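Local coordinates for putative branched-chain amino acid ABC transporter, periplasmic branched-chain amino acid-binding protein (PDB 4RU0) that probably binds branched-chain amino acids or a related small solute in the periplasm and delivers it to an ABC transporter, at residues W269-E274 with G323-N328; Y292-D297 with A405-I410; T40-A45 with S49-W54; E299-L304 with S329-A334. All coordinates share one frame; numbering follows the deposited sequence.

Interaction 1 (W269-E274 with G323-N328); sequences WASSSE and GSVYYN. With P3G (3,6,9,12,15-pentaoxaheptadecane), chain C.
Ser272 and Glu274 both close on the phenol end of Tyr326, each from its own direction. Ser272 OG lies 3.2 Å from Tyr326 CE2, at a slant to the ring. Ser272 CB sits beside the phenol oxygen, 3.3 Å from Tyr326 OH. Glu274 comes to the ring edge instead. Its CG is in the ring plane, and its CD is 3.4 Å from Tyr326 CE2. The carboxylate is turned 66° from the ring plane, so it neither stacks on the ring nor lies flat with it.

Ser272 OG points away from its own backbone N (chi1 160°) and takes up the N-H of Glu274 at 2.9 Å, as the N-cap of the short, weakly bonded helix 273-276. Ser324 does the same job for helix 325-348. Its OG accepts from Tyr327 N at 3.2 Å. The two capped helix starts lie close together, with Ser272 and Val325 the nearest CA atoms. Val325 adds a looser contact, CG2 4.2 Å from Ser271 O.

On the pocket side, Trp269 turns one indole face to the bound P3G, whose C10 rides 3.5 Å above the ring plane.

Ser272 OG is thus engaged in capping, and Glu274 OE2 in a bond from Gln52 NE2 of helix 47-67. The rest is close packing of polar groups on the phenol, with the serine set obliquely to the ring and the carboxylate at its edge.

Interaction 2 (Y292-D297 with A405-I410); sequences YPAGSD and ANWTLI
The indole of Trp407 is the large flat group of this contact, and Ala294 CB comes to it at a slant. The methyl lies 4.1 Å from Trp407 CD1, on the pyrrole part of the ring. The same indole meets the ring of Trp402 with the planes at about 50°, and it also touches Tyr286 and Ser273. Beside it the puckered ring of Pro293 uses one carbon. Pro293 CB is 3.6 Å from Leu409 CD2 and 4.0 Å from Leu409 CD1, so the fork of the leucine straddles that carbon.

Trp407 and Leu409 are two residues apart on a strand, so they project to the same side of it. Thr408 between them points the other way. Both side chains lean alike, with CG opposite the carbonyl carbon (chi1 -68° for Trp407 and -72° for Leu409). Each then meets one residue of the loop, Trp407 with Ala294 and Leu409 with Pro293. The contact across the segments is wholly apolar.

The loop is fixed by polar bonds on the side of helix 325-348. Asn328 ND2 donates to the carbonyls of Pro293 and Gly295, and the backbone of Gly295 pairs with Gly323.

Strand 407-415 is the outermost strand on its side of the mixed sheet, beyond strand 396-402. The loop 292-297 carries the chain from strand 287-290 of that sheet to helix 299-309, which packs on helices 325-348 and 47-67. This is consistent with one of the interlobe connections of a leucine-binding-type periplasmic protein.

Interaction 3 (T40-A45 with S49-W54); sequences TYRVGA and SGVQVW
Trp54 drives its indole between Thr40, Tyr41 and Arg42, and most of the side chain meets a partner. At the root, Trp54 CB is 3.9 Å from Arg42 NH2. The guanidinium passes alongside in the opposite direction, with Trp54 CD1 over the centre of one of its faces. Next comes the pyrrole ring. Thr40 covers it by a CH-pi contact, with CB 3.4 Å from the ring centroid and almost on the normal. Thr40 CG2 adds contact at Trp54 CD2, 3.5 Å away. The opposite face of the indole rests on its own helix, against Gly50 and Val53.

Further out, NE1 donates to the carbonyl O of Tyr41 at 2.8 Å. The bond is nearly straight at 170° and lies in the indole plane, but it reaches the carbonyl from above its plane. The benzo end finishes on Tyr41. With CG between its backbone N and carbonyl carbon (chi1 40°), the phenol lies across the end of the indole. Trp54 CZ2 stands 3.3 Å above its centre, in a T-shaped pair with planes at 84°.

Arg42 NE and Thr40 OG1 both bind Glu80, while Arg42 NH2 pairs with Asp315. Tyr41 OH makes a weak hydrogen bond to the bound P3G. The bond to Tyr41 O, Thr40 on one indole face and the indole edge on Tyr41 join the loop after strand 34-40 to helix 47-67. This is consistent with a well-defined position for the Tyr41 phenol at the pocket.

Interaction 4 (E299-L304 with S329-A334); sequences EIHKRL and SGLVNA
Leu331 reaches out from helix 325-348 and divides its two methyls between His301 and Leu304. CD1 goes to the imidazole. It lies 3.6 Å from His301 CE1 and equally near His301 NE2, and it approaches the ring at a slant. CD2 goes to Leu304, where the side chains meet tip to tip, with Leu331 CD2 3.7 Å from Leu304 CD2. Three residues along a helix separate His301 from Leu304, so they line one flank and form a shallow seat for the leucine fork.

Leu331 has CG opposite its carbonyl carbon (chi1 -65°), and with its extended chi2 this directs the fork at helix 299-309. The bond from CA to CB of His301 does not aim at the partner helix, but the imidazole swings round until its CE1-NE2 side arrives there. Leu304 points at the partner from the start.

The next shell surrounds these groups. The imidazole of His301 makes an edge-to-face pair with Phe322 and touches Leu380 and Asn328. Leu304 also touches Tyr327, one turn before Leu331 on the partner helix. On another flank of its helix, Arg303 NH2 bridges back to Glu299 OE2 at 2.9 Å. The carboxylate oxygen is met from above its plane, while it lies in the guanidinium plane. The same NH2 also binds the carbonyl of Asp374.

Helix 299-309 follows the loop 292-297, and helix 325-348 comes later in the chain. Tyr60 of helix 47-67 touches both Ile300 and Leu331, making this a junction of three helices.

Interactions 1, 3 and 4 are buried, whereas interaction 2 is only partly so. Interactions 1 and 4 share helix 325-348, the first at its capped start and the second on its next turns. Interaction 2 adjoins that start through Asn328 and through Val325 against Ala294. Gln52 of helix 47-67 links interactions 1 and 3. The chemistry changes with place. Near the P3G pocket, interaction 1 packs polar groups on a phenol, while interaction 3 combines a T-shaped ring pair with a straight indole hydrogen bond. Farther away, interactions 2 and 4 join mainly by apolar contact. Interaction 2 also uses an aromatic ring, at the edge of the sheet, and interaction 4 lies between helices.

Interaction 1 (W269-E274 with G323-N328)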
# COMPACT_ATOMS: atom_id res chain seq x y z
N TRP A 269 -6.73 -3.46 -0.10
CA TRP A 269 -6.38 -4.88 -0.02
C TRP A 269 -7.57 -5.77 -0.36
O TRP A 269 -7.60 -6.95 -0.03
CB TRP A 269 -5.82 -5.20 1.37
CG TRP A 269 -4.61 -4.39 1.64
CD1 TRP A 269 -4.52 -3.33 2.48
CD2 TRP A 269 -3.33 -4.53 1.02
NE1 TRP A 269 -3.25 -2.81 2.45
CE2 TRP A 269 -2.50 -3.53 1.55
CE3 TRP A 269 -2.81 -5.42 0.08
CZ2 TRP A 269 -1.17 -3.39 1.17
CZ3 TRP A 269 -1.48 -5.27 -0.30
CH2 TRP A 269 -0.68 -4.27 0.24
N ALA A 270 -8.55 -5.18 -1.04
CA ALA A 270 -9.66 -5.93 -1.60
C ALA A 270 -9.95 -5.41 -3.00
O ALA A 270 -11.09 -5.40 -3.45
CB ALA A 270 -10.90 -5.81 -0.71
N SER A 271 -8.89 -4.99 -3.68
CA SER A 271 -9.03 -4.27 -4.94
C SER A 271 -8.46 -5.01 -6.14
O SER A 271 -8.30 -4.42 -7.21
CB SER A 271 -8.35 -2.90 -4.83
OG SER A 271 -6.97 -3.05 -4.56
N SER A 272 -8.16 -6.29 -5.98
CA SER A 272 -7.58 -7.07 -7.06
C SER A 272 -8.63 -7.85 -7.86
O SER A 272 -9.73 -8.09 -7.38
CB SER A 272 -6.54 -8.05 -6.53
OG SER A 272 -6.34 -9.08 -7.48
N SER A 273 -8.25 -8.25 -9.07
CA SER A 273 -9.06 -9.12 -9.91
C SER A 273 -9.36 -10.43 -9.19
O SER A 273 -10.47 -10.95 -9.24
CB SER A 273 -8.35 -9.43 -11.23
OG SER A 273 -7.95 -8.24 -11.89
N GLU A 274 -8.34 -10.94 -8.51
CA GLU A 274 -8.44 -12.21 -7.80
C GLU A 274 -9.38 -12.13 -6.61
O GLU A 274 -9.89 -13.15 -6.14
CB GLU A 274 -7.05 -12.66 -7.35
CG GLU A 274 -6.04 -12.68 -8.48
CD GLU A 274 -4.68 -13.19 -8.05
OE1 GLU A 274 -4.51 -13.49 -6.85
OE2 GLU A 274 -3.79 -13.29 -8.92
N GLY A 323 -0.35 -5.35 -16.45
CA GLY A 323 -0.89 -4.14 -15.85
C GLY A 323 -1.69 -4.50 -14.63
O GLY A 323 -2.42 -3.69 -14.12
N SER A 324 -1.55 -5.73 -14.16
CA SER A 324 -2.34 -6.20 -13.05
C SER A 324 -1.98 -5.41 -11.83
O SER A 324 -0.88 -4.93 -11.72
CB SER A 324 -2.15 -7.69 -12.81
OG SER A 324 -1.07 -7.97 -11.95
N VAL A 325 -2.93 -5.26 -10.92
CA VAL A 325 -2.75 -4.38 -9.77
C VAL A 325 -1.55 -4.86 -8.95
O VAL A 325 -0.81 -4.09 -8.40
CB VAL A 325 -4.07 -4.24 -8.96
CG1 VAL A 325 -3.89 -3.54 -7.63
CG2 VAL A 325 -5.13 -3.56 -9.79
N TYR A 326 -1.39 -6.17 -8.90
CA TYR A 326 -0.26 -6.77 -8.26
C TYR A 326 1.05 -6.36 -8.93
O TYR A 326 2.00 -6.00 -8.25
CB TYR A 326 -0.43 -8.27 -8.30
CG TYR A 326 -1.54 -8.77 -7.42
CD1 TYR A 326 -1.70 -8.27 -6.15
CD2 TYR A 326 -2.41 -9.75 -7.84
CE1 TYR A 326 -2.71 -8.72 -5.33
CE2 TYR A 326 -3.42 -10.20 -7.02
CZ TYR A 326 -3.56 -9.68 -5.76
OH TYR A 326 -4.56 -10.13 -4.92
N TYR A 327 1.09 -6.37 -10.25
CA TYR A 327 2.28 -5.98 -10.97
C TYR A 327 2.60 -4.53 -10.72
O TYR A 327 3.75 -4.14 -10.61
CB TYR A 327 2.13 -6.26 -12.47
CG TYR A 327 3.37 -5.95 -13.26
CD1 TYR A 327 3.70 -4.66 -13.57
CD2 TYR A 327 4.22 -6.96 -13.67
CE1 TYR A 327 4.84 -4.37 -14.27
CE2 TYR A 327 5.36 -6.68 -14.37
CZ TYR A 327 5.66 -5.39 -14.67
OH TYR A 327 6.79 -5.09 -15.37
N ASN A 328 1.57 -3.71 -10.67
CA ASN A 328 1.75 -2.27 -10.54
C ASN A 328 2.15 -1.85 -9.13
O ASN A 328 2.79 -0.82 -8.95
CB ASN A 328 0.48 -1.54 -10.97
CG ASN A 328 0.20 -1.69 -12.45
OD1 ASN A 328 0.75 -2.56 -13.12
ND2 ASN A 328 -0.67 -0.83 -12.98
O3 P3G C . 1.91 -8.26 -0.81
C7 P3G C . 1.99 -7.28 0.21
C8 P3G C . 1.70 -7.93 1.55
O4 P3G C . 1.19 -6.94 2.43
C9 P3G C . 0.17 -7.46 3.27
C10 P3G C . -0.94 -6.44 3.32
O5 P3G C . -1.60 -6.53 4.57
C11 P3G C . -3.00 -6.62 4.41
C12 P3G C . -3.62 -7.02 5.74
O6 P3G C . -4.48 -8.13 5.53
C13 P3G C . -4.82 -8.77 6.74
C14 P3G C . -3.97 -10.00 6.90
O7 P3G C . -4.04 -10.45 8.25
O HOH W 1 -6.05 -6.81 -11.15

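Interaction 2 (Y292-D297 with A405-I410)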
# COMPACT_ATOMS: atom_id res chain seq x y z
N TYR A 292 -2.34 2.24 -6.45
CA TYR A 292 -1.65 1.86 -7.67
C TYR A 292 -2.57 1.15 -8.67
O TYR A 292 -2.55 -0.06 -8.79
CB TYR A 292 -0.43 0.99 -7.36
CG TYR A 292 -0.54 0.17 -6.10
CD1 TYR A 292 -1.37 -0.92 -6.04
CD2 TYR A 292 0.21 0.48 -4.98
CE1 TYR A 292 -1.46 -1.68 -4.91
CE2 TYR A 292 0.12 -0.27 -3.85
CZ TYR A 292 -0.73 -1.35 -3.81
OH TYR A 292 -0.84 -2.11 -2.68
N PRO A 293 -3.38 1.92 -9.39
CA PRO A 293 -4.43 1.40 -10.28
C PRO A 293 -3.92 0.42 -11.34
O PRO A 293 -2.82 0.60 -11.88
CB PRO A 293 -4.97 2.67 -10.96
CG PRO A 293 -3.88 3.68 -10.83
CD PRO A 293 -3.24 3.38 -9.50
N ALA A 294 -4.72 -0.60 -11.62
CA ALA A 294 -4.43 -1.51 -12.72
C ALA A 294 -4.39 -0.76 -14.05
O ALA A 294 -5.03 0.27 -14.20
CB ALA A 294 -5.46 -2.63 -12.77
N GLY A 295 -3.62 -1.29 -15.00
CA GLY A 295 -3.50 -0.68 -16.31
C GLY A 295 -2.11 -0.84 -16.87
O GLY A 295 -1.12 -0.69 -16.15
N SER A 296 -2.02 -1.16 -18.15
CA SER A 296 -0.73 -1.35 -18.81
C SER A 296 -0.49 -0.28 -19.86
O SER A 296 0.30 -0.47 -20.79
CB SER A 296 -0.65 -2.74 -19.44
OG SER A 296 -1.72 -2.95 -20.34
N ASP A 297 -1.18 0.84 -19.72
CA ASP A 297 -1.11 1.90 -20.72
C ASP A 297 -0.52 3.20 -20.17
O ASP A 297 -0.60 4.24 -20.82
CB ASP A 297 -2.50 2.16 -21.30
CG ASP A 297 -2.99 1.02 -22.17
OD1 ASP A 297 -2.15 0.40 -22.86
OD2 ASP A 297 -4.21 0.74 -22.16
N ALA A 405 -14.62 -8.38 -15.81
CA ALA A 405 -13.44 -8.76 -16.57
C ALA A 405 -12.29 -7.77 -16.38
O ALA A 405 -11.13 -8.17 -16.34
CB ALA A 405 -13.79 -8.89 -18.04
N ASN A 406 -12.62 -6.49 -16.26
CA ASN A 406 -11.60 -5.45 -16.16
C ASN A 406 -11.94 -4.36 -15.16
O ASN A 406 -13.09 -4.18 -14.77
CB ASN A 406 -11.36 -4.81 -17.53
CG ASN A 406 -10.71 -5.76 -18.51
OD1 ASN A 406 -9.49 -5.91 -18.53
ND2 ASN A 406 -11.52 -6.41 -19.34
N TRP A 407 -10.91 -3.62 -14.75
CA TRP A 407 -11.07 -2.45 -13.91
C TRP A 407 -11.16 -1.18 -14.76
O TRP A 407 -10.54 -1.10 -15.83
CB TRP A 407 -9.92 -2.32 -12.91
CG TRP A 407 -9.88 -3.38 -11.87
CD1 TRP A 407 -9.02 -4.43 -11.81
CD2 TRP A 407 -10.75 -3.49 -10.73
NE1 TRP A 407 -9.29 -5.20 -10.70
CE2 TRP A 407 -10.35 -4.64 -10.02
CE3 TRP A 407 -11.82 -2.74 -10.24
CZ2 TRP A 407 -10.98 -5.05 -8.84
CZ3 TRP A 407 -12.45 -3.14 -9.07
CH2 TRP A 407 -12.03 -4.29 -8.39
N THR A 408 -11.90 -0.20 -14.28
CA THR A 408 -12.01 1.09 -14.94
C THR A 408 -11.88 2.21 -13.91
O THR A 408 -12.66 2.27 -12.96
CB THR A 408 -13.35 1.24 -15.70
OG1 THR A 408 -13.47 0.20 -16.69
CG2 THR A 408 -13.44 2.59 -16.38
N LEU A 409 -10.91 3.09 -14.09
CA LEU A 409 -10.76 4.24 -13.21
C LEU A 409 -11.96 5.17 -13.35
O LEU A 409 -12.29 5.62 -14.45
CB LEU A 409 -9.47 4.99 -13.50
CG LEU A 409 -8.19 4.28 -13.07
CD1 LEU A 409 -6.94 5.02 -13.53
CD2 LEU A 409 -8.19 4.11 -11.56
N ILE A 410 -12.63 5.46 -12.23
CA ILE A 410 -13.78 6.36 -12.26
C ILE A 410 -13.59 7.56 -11.34
O ILE A 410 -14.56 8.24 -10.99
CB ILE A 410 -15.08 5.63 -11.86
CG1 ILE A 410 -14.99 5.10 -10.43
CG2 ILE A 410 -15.38 4.50 -12.83
CD1 ILE A 410 -16.26 4.46 -9.94

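Interaction 3 (T40-A45 with S49-W54)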
# COMPACT_ATOMS: atom_id res chain seq x y z
N THR A 40 10.59 -12.19 -0.86
CA THR A 40 9.52 -12.65 -1.73
C THR A 40 8.99 -14.03 -1.35
O THR A 40 9.69 -14.80 -0.70
CB THR A 40 9.98 -12.70 -3.21
OG1 THR A 40 11.02 -13.68 -3.34
CG2 THR A 40 10.50 -11.34 -3.66
N TYR A 41 7.77 -14.32 -1.77
CA TYR A 41 7.23 -15.67 -1.65
C TYR A 41 6.87 -16.22 -3.03
O TYR A 41 6.17 -15.58 -3.80
CB TYR A 41 6.02 -15.72 -0.71
CG TYR A 41 5.05 -14.56 -0.83
CD1 TYR A 41 4.01 -14.59 -1.75
CD2 TYR A 41 5.14 -13.46 0.01
CE1 TYR A 41 3.11 -13.53 -1.85
CE2 TYR A 41 4.25 -12.41 -0.08
CZ TYR A 41 3.24 -12.45 -1.01
OH TYR A 41 2.36 -11.40 -1.10
N ARG A 42 7.38 -17.41 -3.33
CA ARG A 42 7.06 -18.09 -4.58
C ARG A 42 6.54 -19.50 -4.31
O ARG A 42 6.38 -20.30 -5.22
CB ARG A 42 8.29 -18.15 -5.48
CG ARG A 42 8.73 -16.79 -5.98
CD ARG A 42 10.01 -16.87 -6.79
NE ARG A 42 10.38 -15.57 -7.33
CZ ARG A 42 9.86 -15.05 -8.44
NH1 ARG A 42 8.96 -15.73 -9.13
NH2 ARG A 42 10.26 -13.85 -8.86
N VAL A 43 6.28 -19.77 -3.04
CA VAL A 43 5.73 -21.05 -2.62
C VAL A 43 4.46 -20.80 -1.82
O VAL A 43 4.38 -19.83 -1.07
CB VAL A 43 6.74 -21.86 -1.77
CG1 VAL A 43 6.19 -23.23 -1.42
CG2 VAL A 43 8.06 -21.98 -2.52
N GLY A 44 3.46 -21.66 -1.98
CA GLY A 44 2.24 -21.55 -1.20
C GLY A 44 1.08 -20.95 -1.96
O GLY A 44 1.17 -20.70 -3.17
N ALA A 45 -0.01 -20.70 -1.24
CA ALA A 45 -1.27 -20.28 -1.85
C ALA A 45 -1.20 -18.89 -2.48
O ALA A 45 -1.92 -18.60 -3.43
CB ALA A 45 -2.38 -20.33 -0.82
N SER A 49 -0.23 -14.75 -6.91
CA SER A 49 -0.33 -13.30 -6.89
C SER A 49 1.02 -12.65 -6.62
O SER A 49 1.38 -11.65 -7.25
CB SER A 49 -1.36 -12.85 -5.85
OG SER A 49 -1.16 -13.53 -4.63
N GLY A 50 1.77 -13.24 -5.69
CA GLY A 50 3.07 -12.71 -5.31
C GLY A 50 4.05 -12.55 -6.45
O GLY A 50 4.76 -11.55 -6.53
N VAL A 51 4.10 -13.54 -7.35
CA VAL A 51 5.08 -13.53 -8.43
C VAL A 51 4.86 -12.35 -9.37
O VAL A 51 5.79 -11.88 -10.03
CB VAL A 51 5.06 -14.84 -9.24
CG1 VAL A 51 5.62 -15.98 -8.41
CG2 VAL A 51 3.65 -15.15 -9.72
N GLN A 52 3.62 -11.86 -9.42
CA GLN A 52 3.30 -10.69 -10.23
C GLN A 52 3.88 -9.43 -9.60
O GLN A 52 4.36 -8.54 -10.31
CB GLN A 52 1.79 -10.57 -10.42
CG GLN A 52 1.16 -11.77 -11.09
CD GLN A 52 -0.35 -11.71 -11.10
OE1 GLN A 52 -0.94 -10.74 -11.58
NE2 GLN A 52 -0.98 -12.74 -10.54
N VAL A 53 3.83 -9.36 -8.27
CA VAL A 53 4.42 -8.23 -7.54
C VAL A 53 5.94 -8.18 -7.69
O VAL A 53 6.51 -7.13 -7.99
CB VAL A 53 4.08 -8.29 -6.04
CG1 VAL A 53 4.62 -7.06 -5.33
CG2 VAL A 53 2.58 -8.41 -5.83
N TRP A 54 6.60 -9.32 -7.49
CA TRP A 54 8.06 -9.36 -7.56
C TRP A 54 8.54 -9.01 -8.96
O TRP A 54 9.52 -8.29 -9.13
CB TRP A 54 8.61 -10.74 -7.15
CG TRP A 54 7.85 -11.45 -6.04
CD1 TRP A 54 7.57 -12.78 -5.98
CD2 TRP A 54 7.28 -10.86 -4.86
NE1 TRP A 54 6.86 -13.07 -4.83
CE2 TRP A 54 6.67 -11.90 -4.13
CE3 TRP A 54 7.22 -9.56 -4.35
CZ2 TRP A 54 6.02 -11.69 -2.92
CZ3 TRP A 54 6.57 -9.35 -3.15
CH2 TRP A 54 5.98 -10.41 -2.45

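Interaction 4 (E299-L304 with S329-A334)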
# COMPACT_ATOMS: atom_id res chain seq x y z
N GLU A 299 2.67 5.66 -19.03
CA GLU A 299 3.90 5.96 -19.75
C GLU A 299 5.02 4.98 -19.42
O GLU A 299 5.67 4.44 -20.32
CB GLU A 299 4.37 7.39 -19.45
CG GLU A 299 5.63 7.77 -20.21
CD GLU A 299 6.07 9.20 -19.96
OE1 GLU A 299 5.56 9.82 -19.01
OE2 GLU A 299 6.94 9.69 -20.72
N ILE A 300 5.23 4.74 -18.12
CA ILE A 300 6.29 3.85 -17.67
C ILE A 300 6.09 2.43 -18.21
O ILE A 300 7.05 1.76 -18.56
CB ILE A 300 6.37 3.81 -16.11
CG1 ILE A 300 7.50 2.89 -15.64
CG2 ILE A 300 5.05 3.38 -15.50
CD1 ILE A 300 8.89 3.37 -16.02
N HIS A 301 4.83 2.00 -18.30
CA HIS A 301 4.49 0.66 -18.77
C HIS A 301 4.95 0.42 -20.20
O HIS A 301 5.33 -0.70 -20.56
CB HIS A 301 2.99 0.43 -18.67
CG HIS A 301 2.51 0.13 -17.28
ND1 HIS A 301 2.27 -1.15 -16.84
CD2 HIS A 301 2.23 0.95 -16.24
CE1 HIS A 301 1.86 -1.11 -15.58
NE2 HIS A 301 1.83 0.16 -15.20
N LYS A 302 4.89 1.46 -21.02
CA LYS A 302 5.27 1.32 -22.42
C LYS A 302 6.79 1.28 -22.58
O LYS A 302 7.30 0.61 -23.48
CB LYS A 302 4.66 2.45 -23.25
CG LYS A 302 3.18 2.24 -23.53
CD LYS A 302 2.53 3.48 -24.12
CE LYS A 302 1.15 3.15 -24.68
NZ LYS A 302 0.28 2.48 -23.68
N ARG A 303 7.50 1.98 -21.70
CA ARG A 303 8.96 1.88 -21.68
C ARG A 303 9.38 0.47 -21.31
O ARG A 303 10.36 -0.06 -21.84
CB ARG A 303 9.57 2.88 -20.68
CG ARG A 303 9.16 4.32 -20.89
CD ARG A 303 9.88 5.22 -19.91
NE ARG A 303 9.33 6.57 -19.90
CZ ARG A 303 9.76 7.55 -19.12
NH1 ARG A 303 10.75 7.34 -18.27
NH2 ARG A 303 9.19 8.75 -19.19
N LEU A 304 8.63 -0.14 -20.39
CA LEU A 304 8.89 -1.51 -19.96
C LEU A 304 8.74 -2.46 -21.14
O LEU A 304 9.60 -3.31 -21.37
CB LEU A 304 7.94 -1.91 -18.83
CG LEU A 304 8.45 -1.80 -17.38
CD1 LEU A 304 8.94 -0.39 -17.06
CD2 LEU A 304 7.35 -2.23 -16.40
N SER A 329 1.76 -2.65 -8.14
CA SER A 329 2.21 -2.40 -6.78
C SER A 329 3.71 -2.63 -6.71
O SER A 329 4.42 -1.92 -6.01
CB SER A 329 1.46 -3.28 -5.78
OG SER A 329 1.78 -4.65 -5.96
N GLY A 330 4.18 -3.63 -7.45
CA GLY A 330 5.60 -3.89 -7.55
C GLY A 330 6.34 -2.71 -8.14
O GLY A 330 7.41 -2.33 -7.66
N LEU A 331 5.76 -2.12 -9.18
CA LEU A 331 6.35 -0.96 -9.84
C LEU A 331 6.44 0.24 -8.89
O LEU A 331 7.44 0.94 -8.86
CB LEU A 331 5.54 -0.58 -11.08
CG LEU A 331 5.53 -1.60 -12.22
CD1 LEU A 331 4.62 -1.14 -13.34
CD2 LEU A 331 6.94 -1.84 -12.74
N VAL A 332 5.37 0.46 -8.13
CA VAL A 332 5.31 1.62 -7.25
C VAL A 332 6.17 1.38 -6.00
O VAL A 332 6.83 2.30 -5.50
CB VAL A 332 3.85 1.94 -6.86
CG1 VAL A 332 3.78 2.88 -5.66
CG2 VAL A 332 3.12 2.54 -8.05
N ASN A 333 6.17 0.15 -5.52
CA ASN A 333 7.02 -0.25 -4.39
C ASN A 333 8.49 -0.01 -4.70
O ASN A 333 9.23 0.52 -3.87
CB ASN A 333 6.78 -1.72 -4.04
CG ASN A 333 7.01 -2.02 -2.58
OD1 ASN A 333 6.78 -1.17 -1.72
ND2 ASN A 333 7.47 -3.23 -2.29
N ALA A 334 8.91 -0.39 -5.90
CA ALA A 334 10.30 -0.27 -6.31
C ALA A 334 10.70 1.18 -6.57
O ALA A 334 11.82 1.59 -6.28
CB ALA A 334 10.56 -1.12 -7.55